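Local coordinates for STU0660 (Streptococcus thermophilus, PDB 3ZTH), which probably binds DNA as a large Csn2 protein of the CRISPR-Cas system, which gives the bacterium acquired immunity, at residues 17-21 against 222-226; 21-27 against 253-258; 197-203 against 231-237; 259-265 against 324-328. Residues are numbered along the deposited sequence.

From the N terminus, residues 17-21 reach forward to helix 212-228 in interaction 1, closing a loop of 200 intervening residues. Strand 20-24 then pairs with strand 254-257 in interaction 2. These two contacts share Thr21 and cross along the chain. Interaction 3, the pairing of strands 199-204 and 232-237, closes a short loop that lies wholly within the span of interaction 2, and it crosses interaction 1 because helix 212-228 joins its two strands. Thr21 hydrogen-bonds across to strand 232-237, so interactions 1 to 3 all involve one sheet, with helix 212-228 packed on it. Interaction 4 follows in series, setting the outermost strand within this chain, 261-263, against the loop after helix 312-324.

Interaction 1. Residues 17-21 against 222-226; sequences IGAIT and ICHLV
The turn entering strand 20-24 rests on one side of helix 212-228 through four apolar contacts. Ile17 and Gly18 stay clear of the helix; both are extended (Gly18 phi/psi -144/173), and Gly18 N donates a 2.8 Å hydrogen bond to Thr21 OG1 that ties the turn across its base. Ala19, at -37/-55, bends the chain and points its methyl at the helix, with CB 3.8 Å from Val226 CB; its CA lies 6.0 Å from that of Val226. Ile20 returns to beta geometry (-119/105), and its m,t rotamer extends CD1 to within 3.6 Å of Cys223 SG and 3.9 Å of Ile222 CG1, while its CG1 sits 3.9 Å from Val226 CG1. The isoleucine thus meets positions i, i+1 and i+4 of the helix, the strand-on-helix packing of an alpha/beta layer. Backbone bonds from Ala19 and Thr21 to Phe234 join this strand to 232-237, which the helix also packs on through Ile222, Leu225 and Val226, while Ile222 and Leu225 reach helix 177-192 as well.

Interaction 2. Residues 21-27 against 253-258; sequences TQIVGQN and FVNILS
Strands 21-24 and 254-257 run parallel, their axes 4.7 Å apart at 17°, with Gln22 opposite Val254, Ile23 opposite Asn255 and Val24 opposite Ile256. Backbone groups are satisfied in the alternating parallel pattern: Gln22 N to Phe253 O (3.1 Å), Asn255 N to Gln22 O (2.7 Å), Val24 N to Asn255 O (2.9 Å) and Leu257 N to Val24 O (2.7 Å). Ile23 and Asn255 share one face, where Ile23 CG2 meets Leu257 CD2 at 4.1 Å; Gln22, Val24, Val254 and Ile256 share the other. Side-chain ends find partners outside: Gln22 NE2 with Lys245 O, Asn255 OD1 with Asn16 N. The strand-loop-helix run into helix 28-43 is consistent with the P-loop NTPase clan of this family. At Gly25 (phi/psi 136/164) a CB would clash with Leu257 O. Beyond it the ladder gives way to loop bonds: Gln26 N to Ser258 OG (3.0 Å), Asn27 N to Leu257 O (3.1 Å) and Asn27 ND2 to Ser258 O (3.1 Å). Asn27 is the N-cap, its OD1 taking Leu30 N. Ser258 OG also bonds Leu300 O and Thr302 OG1. Gln26 NE2 bonds Pro298 O, and with Asp240 this side chain forms the observed magnesium site.

Interaction 3. Residues 197-203 against 231-237; sequences EKYLIVL and NLTFILF
This is a parallel strand pairing in the interior of the central sheet, between 76-80 beyond one strand and 20-24 beyond the other. The axes of strands 199-203 and 232-237 approach to 4.8 Å at 17°, in a register that sets Tyr199 beside Leu232 and Leu203 beside Leu236. Ahead of the strands Asn231, with chi1 p, donates from ND2 to Glu197 O (2.9 Å). The ladder then alternates: Tyr199 N to Asn231 O (3.0 Å), Thr233 N to Tyr199 O (2.9 Å), Ile201 N to Thr233 O (2.8 Å), Ile235 N to Ile201 O (2.9 Å), Leu203 N to Ile235 O (2.9 Å) and Phe237 N to Leu203 O (3.2 Å). On the face of Leu200, Val202, Thr233 and Ile235, Leu200 CD1 lies 3.6 Å from Thr233 CG2 and 3.9 Å from Ile235 CD1; Val202 CG1 touches the Phe237 ring edge at CE1 (3.8 Å). On the other face Phe234 CE1 lies 3.9 Å from both Ile201 CG2 and Leu203 CD1, and Leu203 CB is 3.7 Å from Leu236 CD2. Helix 212-228 covers that face through Ile222 and Phe218 and links the two strands, completing a beta-alpha-beta crossover, the building unit of P-loop NTPase-like alpha/beta folds.

Interaction 4. Residues 259-265 against 324-328; sequences DQVEHLY and LFHFS
Two phenylalanines of an irregular loop, rather than any backbone pairing, pack residues 324-328 against residues 259-265, which carry the outermost strand of this chain's sheet, 261-263; the nearest CA atoms, those of Glu262 and Phe325, are 8.1 Å apart. The loop begins with a Schellman motif that ends helix 312-324, with His326 as its C-prime residue at phi/psi 61/29, a left-handed conformation. On either side of it in sequence, Phe325 and Phe327 both point toward segment 259-265, Phe325 at the strand and the residues after it, Phe327 at the loop before it. Phe325, with chi1 m, gives up 118 Å² to this contact. Its CE1 approaches Glu262 CB (3.9 Å), His263 O (3.9 Å, near the ring plane) and Tyr265 CE2 (3.8 Å), while its CZ lies 4.4 Å from Leu264 CD2. The Tyr265 and Phe325 rings are almost parallel, at 7°, but slid so far apart (centroids 5.3 Å) that they barely overlap. Tyr265 also meets Phe269 edge-to-face, and Leu301 also touches Phe325. Bonds from Glu262 to Ile256 and Leu264 to Val254 fix this strand antiparallel to 254-257, so the contact joins the sheet's border to the C-terminal helical region. Phe327, in rotamer t, presents its rim to two oxygens: its CD1 lies 3.5 Å from Gln260 OE1 and its CZ 3.5 Å from Asp259 OD2, which also accepts a hydrogen bond from Lys303 N.

Interaction 1. Residues 17-21 against 222-226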
# COMPACT_ATOMS: atom_id res chain seq x y z
N ILE A 17 -32.61 -9.76 27.81
CA ILE A 17 -31.20 -10.06 28.09
C ILE A 17 -30.83 -10.28 29.56
O ILE A 17 -31.23 -9.50 30.43
CB ILE A 17 -30.28 -8.93 27.55
CG1 ILE A 17 -30.64 -8.60 26.09
CG2 ILE A 17 -28.82 -9.33 27.68
CD1 ILE A 17 -30.51 -9.76 25.12
N GLY A 18 -30.06 -11.33 29.83
CA GLY A 18 -29.64 -11.65 31.18
C GLY A 18 -28.22 -12.21 31.18
O GLY A 18 -27.66 -12.45 30.11
N ALA A 19 -27.64 -12.41 32.37
CA ALA A 19 -26.28 -12.94 32.47
C ALA A 19 -26.08 -13.99 31.37
O ALA A 19 -25.15 -13.90 30.57
CB ALA A 19 -26.08 -13.56 33.83
N ILE A 20 -26.97 -14.98 31.34
CA ILE A 20 -26.90 -16.00 30.32
C ILE A 20 -28.19 -15.96 29.51
O ILE A 20 -29.25 -16.38 29.97
CB ILE A 20 -26.67 -17.40 30.93
CG1 ILE A 20 -25.29 -17.46 31.59
CG2 ILE A 20 -26.74 -18.47 29.85
CD1 ILE A 20 -24.92 -18.81 32.14
N THR A 21 -28.08 -15.42 28.30
CA THR A 21 -29.22 -15.29 27.39
C THR A 21 -29.16 -16.36 26.29
O THR A 21 -28.10 -16.63 25.72
CB THR A 21 -29.20 -13.91 26.71
OG1 THR A 21 -29.20 -12.89 27.71
CG2 THR A 21 -30.42 -13.73 25.80
N ILE A 222 -19.50 -21.34 32.01
CA ILE A 222 -20.01 -19.99 31.82
C ILE A 222 -20.93 -19.56 32.97
O ILE A 222 -20.98 -18.38 33.30
CB ILE A 222 -20.74 -19.80 30.45
CG1 ILE A 222 -21.98 -20.66 30.36
CG2 ILE A 222 -19.79 -20.13 29.31
CD1 ILE A 222 -22.70 -20.47 29.04
N CYS A 223 -21.64 -20.51 33.57
CA CYS A 223 -22.50 -20.20 34.70
C CYS A 223 -21.63 -19.73 35.86
O CYS A 223 -21.97 -18.80 36.59
CB CYS A 223 -23.31 -21.43 35.15
SG CYS A 223 -24.76 -21.79 34.14
N HIS A 224 -20.49 -20.40 36.03
CA HIS A 224 -19.56 -20.05 37.08
C HIS A 224 -19.08 -18.62 36.87
O HIS A 224 -19.08 -17.80 37.79
CB HIS A 224 -18.36 -20.99 37.05
CG HIS A 224 -17.26 -20.60 37.99
ND1 HIS A 224 -17.39 -20.66 39.36
CD2 HIS A 224 -16.00 -20.15 37.75
CE1 HIS A 224 -16.27 -20.26 39.92
NE2 HIS A 224 -15.41 -19.94 38.97
N LEU A 225 -18.67 -18.31 35.65
CA LEU A 225 -18.17 -16.98 35.37
C LEU A 225 -19.20 -15.86 35.54
O LEU A 225 -18.85 -14.81 36.07
CB LEU A 225 -17.56 -16.92 33.96
CG LEU A 225 -16.41 -17.91 33.70
CD1 LEU A 225 -15.86 -17.69 32.30
CD2 LEU A 225 -15.32 -17.73 34.73
N VAL A 226 -20.45 -16.06 35.13
CA VAL A 226 -21.41 -14.98 35.29
C VAL A 226 -21.77 -14.76 36.75
O VAL A 226 -22.13 -13.65 37.16
CB VAL A 226 -22.72 -15.21 34.51
CG1 VAL A 226 -22.42 -15.30 33.04
CG2 VAL A 226 -23.44 -16.46 35.02

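Interaction 2. Residues 21-27 against 253-258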
# COMPACT_ATOMS: atom_id res chain seq x y z
N THR A 21 -28.08 -15.42 28.30
CA THR A 21 -29.22 -15.29 27.39
C THR A 21 -29.16 -16.36 26.29
O THR A 21 -28.10 -16.63 25.72
CB THR A 21 -29.20 -13.91 26.71
OG1 THR A 21 -29.20 -12.89 27.71
CG2 THR A 21 -30.42 -13.73 25.80
N GLN A 22 -30.31 -16.96 25.99
CA GLN A 22 -30.40 -17.99 24.96
C GLN A 22 -31.47 -17.66 23.92
O GLN A 22 -32.64 -17.44 24.26
CB GLN A 22 -30.68 -19.36 25.58
CG GLN A 22 -29.61 -19.83 26.56
CD GLN A 22 -29.96 -21.15 27.23
OE1 GLN A 22 -29.72 -22.23 26.68
NE2 GLN A 22 -30.56 -21.06 28.41
N ILE A 23 -31.07 -17.61 22.66
CA ILE A 23 -31.98 -17.31 21.58
C ILE A 23 -32.23 -18.59 20.81
O ILE A 23 -31.30 -19.19 20.26
CB ILE A 23 -31.39 -16.21 20.65
CG1 ILE A 23 -31.33 -14.89 21.42
CG2 ILE A 23 -32.24 -16.05 19.40
CD1 ILE A 23 -30.63 -13.79 20.68
N VAL A 24 -33.48 -19.01 20.78
CA VAL A 24 -33.88 -20.25 20.13
C VAL A 24 -35.09 -19.99 19.24
O VAL A 24 -35.61 -18.88 19.20
CB VAL A 24 -34.24 -21.29 21.21
CG1 VAL A 24 -34.86 -22.49 20.59
CG2 VAL A 24 -32.99 -21.70 21.98
N GLY A 25 -35.55 -21.01 18.51
CA GLY A 25 -36.71 -20.80 17.66
C GLY A 25 -36.55 -21.40 16.28
O GLY A 25 -35.45 -21.73 15.86
N GLN A 26 -37.67 -21.54 15.57
CA GLN A 26 -37.64 -22.13 14.24
C GLN A 26 -37.43 -21.11 13.14
O GLN A 26 -37.18 -21.48 12.00
CB GLN A 26 -38.93 -22.92 14.00
CG GLN A 26 -39.09 -24.10 14.94
CD GLN A 26 -37.83 -24.97 14.98
OE1 GLN A 26 -37.51 -25.64 14.01
NE2 GLN A 26 -37.12 -24.95 16.11
N ASN A 27 -37.51 -19.83 13.48
CA ASN A 27 -37.32 -18.77 12.50
C ASN A 27 -35.82 -18.48 12.36
O ASN A 27 -35.32 -17.44 12.81
CB ASN A 27 -38.05 -17.51 12.94
CG ASN A 27 -38.15 -16.48 11.83
OD1 ASN A 27 -37.30 -16.43 10.93
ND2 ASN A 27 -39.18 -15.65 11.90
N PHE A 253 -34.67 -15.32 30.29
CA PHE A 253 -33.79 -14.85 29.24
C PHE A 253 -33.69 -15.81 28.05
O PHE A 253 -32.81 -15.67 27.19
CB PHE A 253 -32.43 -14.53 29.84
CG PHE A 253 -32.54 -13.64 31.03
CD1 PHE A 253 -33.14 -12.39 30.92
CD2 PHE A 253 -32.14 -14.09 32.29
CE1 PHE A 253 -33.35 -11.59 32.04
CE2 PHE A 253 -32.35 -13.30 33.43
CZ PHE A 253 -32.96 -12.05 33.31
N VAL A 254 -34.61 -16.77 28.02
CA VAL A 254 -34.68 -17.71 26.92
C VAL A 254 -35.65 -17.04 25.96
O VAL A 254 -36.84 -16.92 26.25
CB VAL A 254 -35.26 -19.05 27.35
CG1 VAL A 254 -35.53 -19.91 26.13
CG2 VAL A 254 -34.28 -19.76 28.27
N ASN A 255 -35.14 -16.56 24.84
CA ASN A 255 -35.96 -15.88 23.85
C ASN A 255 -36.32 -16.80 22.69
O ASN A 255 -35.45 -17.35 22.02
CB ASN A 255 -35.22 -14.64 23.35
CG ASN A 255 -35.11 -13.55 24.42
OD1 ASN A 255 -36.03 -12.76 24.63
ND2 ASN A 255 -33.98 -13.53 25.11
N ILE A 256 -37.62 -16.97 22.47
CA ILE A 256 -38.11 -17.82 21.39
C ILE A 256 -38.39 -16.95 20.17
O ILE A 256 -39.23 -16.05 20.24
CB ILE A 256 -39.42 -18.53 21.78
CG1 ILE A 256 -39.27 -19.17 23.16
CG2 ILE A 256 -39.78 -19.58 20.74
CD1 ILE A 256 -40.56 -19.74 23.70
N LEU A 257 -37.70 -17.22 19.08
CA LEU A 257 -37.89 -16.48 17.84
C LEU A 257 -38.47 -17.40 16.76
O LEU A 257 -37.72 -18.08 16.05
CB LEU A 257 -36.55 -15.90 17.36
CG LEU A 257 -36.32 -14.41 17.67
CD1 LEU A 257 -36.46 -14.18 19.17
CD2 LEU A 257 -34.95 -13.96 17.17
N SER A 258 -39.79 -17.43 16.64
CA SER A 258 -40.44 -18.28 15.64
C SER A 258 -41.44 -17.49 14.80
O SER A 258 -41.09 -16.44 14.26
CB SER A 258 -41.15 -19.47 16.30
OG SER A 258 -40.24 -20.46 16.76

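Interaction 3. Residues 197-203 against 231-237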
# COMPACT_ATOMS: atom_id res chain seq x y z
N GLU A 197 -15.23 -3.42 33.58
CA GLU A 197 -15.92 -3.07 32.35
C GLU A 197 -16.81 -4.20 31.84
O GLU A 197 -16.49 -5.38 32.01
CB GLU A 197 -14.92 -2.65 31.27
CG GLU A 197 -14.18 -1.36 31.63
CD GLU A 197 -13.23 -0.89 30.55
OE1 GLU A 197 -12.35 -1.69 30.15
OE2 GLU A 197 -13.36 0.27 30.11
N LYS A 198 -17.93 -3.83 31.22
CA LYS A 198 -18.87 -4.82 30.72
C LYS A 198 -18.39 -5.60 29.50
O LYS A 198 -17.84 -5.04 28.55
CB LYS A 198 -20.22 -4.14 30.41
CG LYS A 198 -20.78 -3.34 31.59
CD LYS A 198 -22.32 -3.23 31.57
CE LYS A 198 -22.87 -2.70 30.24
NZ LYS A 198 -22.44 -1.30 29.92
N TYR A 199 -18.58 -6.92 29.55
CA TYR A 199 -18.20 -7.81 28.47
C TYR A 199 -19.40 -8.57 27.95
O TYR A 199 -20.14 -9.20 28.72
CB TYR A 199 -17.14 -8.81 28.95
CG TYR A 199 -15.73 -8.32 28.77
CD1 TYR A 199 -15.24 -7.25 29.52
CD2 TYR A 199 -14.89 -8.90 27.83
CE1 TYR A 199 -13.95 -6.77 29.33
CE2 TYR A 199 -13.59 -8.43 27.63
CZ TYR A 199 -13.13 -7.37 28.38
OH TYR A 199 -11.86 -6.89 28.16
N LEU A 200 -19.61 -8.50 26.65
CA LEU A 200 -20.73 -9.19 26.03
C LEU A 200 -20.14 -10.20 25.08
O LEU A 200 -19.46 -9.84 24.13
CB LEU A 200 -21.61 -8.21 25.28
CG LEU A 200 -22.72 -8.81 24.43
CD1 LEU A 200 -23.58 -9.77 25.26
CD2 LEU A 200 -23.56 -7.67 23.87
N ILE A 201 -20.39 -11.47 25.34
CA ILE A 201 -19.87 -12.54 24.50
C ILE A 201 -20.98 -13.34 23.84
O ILE A 201 -21.85 -13.89 24.52
CB ILE A 201 -18.97 -13.47 25.34
CG1 ILE A 201 -17.87 -12.63 26.00
CG2 ILE A 201 -18.39 -14.57 24.47
CD1 ILE A 201 -16.88 -13.44 26.79
N VAL A 202 -20.94 -13.39 22.51
CA VAL A 202 -21.93 -14.11 21.71
C VAL A 202 -21.36 -15.42 21.19
O VAL A 202 -20.27 -15.44 20.62
CB VAL A 202 -22.37 -13.27 20.49
CG1 VAL A 202 -23.18 -14.11 19.54
CG2 VAL A 202 -23.19 -12.09 20.95
N LEU A 203 -22.11 -16.51 21.35
CA LEU A 203 -21.66 -17.82 20.89
C LEU A 203 -22.67 -18.59 20.05
O LEU A 203 -23.73 -18.98 20.53
CB LEU A 203 -21.28 -18.69 22.09
CG LEU A 203 -19.93 -18.40 22.74
CD1 LEU A 203 -20.00 -18.67 24.24
CD2 LEU A 203 -18.87 -19.28 22.10
N ASN A 231 -20.31 -8.19 35.70
CA ASN A 231 -20.13 -7.45 34.46
C ASN A 231 -20.09 -8.31 33.19
O ASN A 231 -19.87 -7.78 32.10
CB ASN A 231 -18.85 -6.61 34.57
CG ASN A 231 -17.63 -7.44 34.96
OD1 ASN A 231 -17.72 -8.33 35.81
ND2 ASN A 231 -16.49 -7.15 34.35
N LEU A 232 -20.32 -9.61 33.33
CA LEU A 232 -20.27 -10.50 32.18
C LEU A 232 -21.63 -10.94 31.66
O LEU A 232 -22.50 -11.32 32.43
CB LEU A 232 -19.45 -11.74 32.53
CG LEU A 232 -19.27 -12.81 31.45
CD1 LEU A 232 -18.66 -12.17 30.20
CD2 LEU A 232 -18.37 -13.92 31.98
N THR A 233 -21.79 -10.89 30.34
CA THR A 233 -23.04 -11.30 29.71
C THR A 233 -22.80 -12.22 28.51
O THR A 233 -21.96 -11.94 27.65
CB THR A 233 -23.87 -10.09 29.23
OG1 THR A 233 -24.29 -9.32 30.36
CG2 THR A 233 -25.10 -10.56 28.48
N PHE A 234 -23.55 -13.32 28.48
CA PHE A 234 -23.46 -14.30 27.41
C PHE A 234 -24.77 -14.36 26.60
O PHE A 234 -25.86 -14.33 27.17
CB PHE A 234 -23.18 -15.68 28.00
CG PHE A 234 -21.73 -15.96 28.27
CD1 PHE A 234 -20.88 -16.35 27.24
CD2 PHE A 234 -21.22 -15.90 29.57
CE1 PHE A 234 -19.54 -16.67 27.51
CE2 PHE A 234 -19.89 -16.21 29.84
CZ PHE A 234 -19.05 -16.60 28.81
N ILE A 235 -24.65 -14.42 25.28
CA ILE A 235 -25.82 -14.56 24.40
C ILE A 235 -25.51 -15.78 23.53
O ILE A 235 -24.60 -15.74 22.70
CB ILE A 235 -26.03 -13.37 23.47
CG1 ILE A 235 -26.48 -12.14 24.26
CG2 ILE A 235 -27.13 -13.70 22.46
CD1 ILE A 235 -26.75 -10.91 23.38
N LEU A 236 -26.27 -16.86 23.73
CA LEU A 236 -26.09 -18.10 22.99
C LEU A 236 -27.24 -18.35 22.00
O LEU A 236 -28.35 -17.87 22.19
CB LEU A 236 -26.02 -19.28 23.97
CG LEU A 236 -25.17 -19.11 25.25
CD1 LEU A 236 -25.37 -20.30 26.17
CD2 LEU A 236 -23.70 -18.97 24.89
N PHE A 237 -26.95 -19.10 20.94
CA PHE A 237 -27.94 -19.47 19.93
C PHE A 237 -27.93 -21.00 19.87
O PHE A 237 -27.31 -21.59 18.98
CB PHE A 237 -27.56 -18.91 18.56
CG PHE A 237 -27.68 -17.42 18.46
CD1 PHE A 237 -26.67 -16.59 18.95
CD2 PHE A 237 -28.79 -16.84 17.86
CE1 PHE A 237 -26.77 -15.21 18.86
CE2 PHE A 237 -28.90 -15.46 17.76
CZ PHE A 237 -27.89 -14.64 18.27

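Interaction 4. Residues 259-265 against 324-328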
# COMPACT_ATOMS: atom_id res chain seq x y z
N ASP A 259 -42.66 -17.99 14.67
CA ASP A 259 -43.66 -17.25 13.91
C ASP A 259 -44.00 -16.00 14.70
O ASP A 259 -44.66 -15.09 14.21
CB ASP A 259 -44.92 -18.09 13.68
CG ASP A 259 -44.67 -19.30 12.81
OD1 ASP A 259 -43.81 -19.22 11.91
OD2 ASP A 259 -45.35 -20.32 13.01
N GLN A 260 -43.53 -15.97 15.94
CA GLN A 260 -43.73 -14.83 16.82
C GLN A 260 -42.56 -14.78 17.78
O GLN A 260 -41.79 -15.75 17.88
CB GLN A 260 -45.05 -14.96 17.59
CG GLN A 260 -46.10 -13.93 17.17
CD GLN A 260 -47.49 -14.52 17.08
OE1 GLN A 260 -47.98 -15.15 18.03
NE2 GLN A 260 -48.15 -14.31 15.94
N VAL A 261 -42.40 -13.65 18.46
CA VAL A 261 -41.31 -13.50 19.42
C VAL A 261 -41.82 -13.33 20.85
O VAL A 261 -42.65 -12.46 21.12
CB VAL A 261 -40.41 -12.29 19.04
CG1 VAL A 261 -39.33 -12.09 20.11
CG2 VAL A 261 -39.75 -12.53 17.70
N GLU A 262 -41.32 -14.16 21.75
CA GLU A 262 -41.69 -14.11 23.16
C GLU A 262 -40.53 -14.69 23.96
O GLU A 262 -39.71 -15.44 23.43
CB GLU A 262 -42.91 -15.00 23.44
CG GLU A 262 -44.14 -14.75 22.57
CD GLU A 262 -44.93 -13.49 22.96
OE1 GLU A 262 -44.59 -12.83 23.97
OE2 GLU A 262 -45.92 -13.18 22.25
N HIS A 263 -40.43 -14.32 25.23
CA HIS A 263 -39.39 -14.90 26.07
C HIS A 263 -40.14 -15.70 27.13
O HIS A 263 -41.30 -15.39 27.43
CB HIS A 263 -38.49 -13.82 26.69
CG HIS A 263 -39.20 -12.82 27.54
ND1 HIS A 263 -39.81 -13.16 28.73
CD2 HIS A 263 -39.36 -11.49 27.40
CE1 HIS A 263 -40.31 -12.06 29.29
NE2 HIS A 263 -40.04 -11.04 28.50
N LEU A 264 -39.52 -16.74 27.67
CA LEU A 264 -40.17 -17.56 28.68
C LEU A 264 -40.39 -16.78 29.97
O LEU A 264 -39.80 -15.70 30.17
CB LEU A 264 -39.34 -18.82 29.00
CG LEU A 264 -39.20 -19.90 27.92
CD1 LEU A 264 -38.35 -21.04 28.44
CD2 LEU A 264 -40.57 -20.40 27.50
N TYR A 265 -41.25 -17.32 30.82
CA TYR A 265 -41.56 -16.72 32.12
C TYR A 265 -40.73 -17.50 33.14
O TYR A 265 -39.86 -18.29 32.77
CB TYR A 265 -43.05 -16.92 32.45
CG TYR A 265 -44.04 -16.34 31.46
CD1 TYR A 265 -44.14 -14.96 31.26
CD2 TYR A 265 -44.92 -17.17 30.78
CE1 TYR A 265 -45.11 -14.42 30.40
CE2 TYR A 265 -45.89 -16.65 29.91
CZ TYR A 265 -45.98 -15.28 29.73
OH TYR A 265 -46.97 -14.79 28.91
N LEU A 324 -50.65 -20.87 26.36
CA LEU A 324 -50.31 -19.82 27.32
C LEU A 324 -49.79 -18.57 26.63
O LEU A 324 -49.76 -17.49 27.22
CB LEU A 324 -49.25 -20.31 28.31
CG LEU A 324 -49.66 -21.44 29.25
CD1 LEU A 324 -48.61 -21.54 30.34
CD2 LEU A 324 -51.03 -21.18 29.88
N PHE A 325 -49.36 -18.73 25.38
CA PHE A 325 -48.85 -17.61 24.61
C PHE A 325 -49.91 -17.24 23.57
O PHE A 325 -49.68 -16.42 22.69
CB PHE A 325 -47.54 -17.98 23.93
CG PHE A 325 -46.36 -18.01 24.87
CD1 PHE A 325 -45.84 -16.83 25.38
CD2 PHE A 325 -45.79 -19.22 25.25
CE1 PHE A 325 -44.76 -16.86 26.26
CE2 PHE A 325 -44.72 -19.25 26.13
CZ PHE A 325 -44.20 -18.07 26.63
N HIS A 326 -51.07 -17.86 23.69
CA HIS A 326 -52.16 -17.59 22.78
C HIS A 326 -51.78 -17.95 21.35
O HIS A 326 -52.28 -17.34 20.40
CB HIS A 326 -52.57 -16.13 22.87
CG HIS A 326 -53.05 -15.72 24.23
ND1 HIS A 326 -54.11 -16.33 24.85
CD2 HIS A 326 -52.59 -14.78 25.09
CE1 HIS A 326 -54.29 -15.78 26.04
NE2 HIS A 326 -53.38 -14.84 26.21
N PHE A 327 -50.88 -18.91 21.18
CA PHE A 327 -50.50 -19.34 19.85
C PHE A 327 -51.37 -20.56 19.56
O PHE A 327 -51.47 -21.47 20.39
CB PHE A 327 -49.02 -19.71 19.79
CG PHE A 327 -48.48 -19.78 18.39
CD1 PHE A 327 -48.23 -18.62 17.67
CD2 PHE A 327 -48.25 -21.01 17.78
CE1 PHE A 327 -47.76 -18.68 16.37
CE2 PHE A 327 -47.77 -21.08 16.47
CZ PHE A 327 -47.53 -19.92 15.77
N SER A 328 -51.97 -20.58 18.37
CA SER A 328 -52.89 -21.65 17.97
C SER A 328 -52.35 -23.03 17.56
O SER A 328 -53.09 -24.01 17.59
CB SER A 328 -53.79 -21.14 16.84
OG SER A 328 -53.02 -20.87 15.68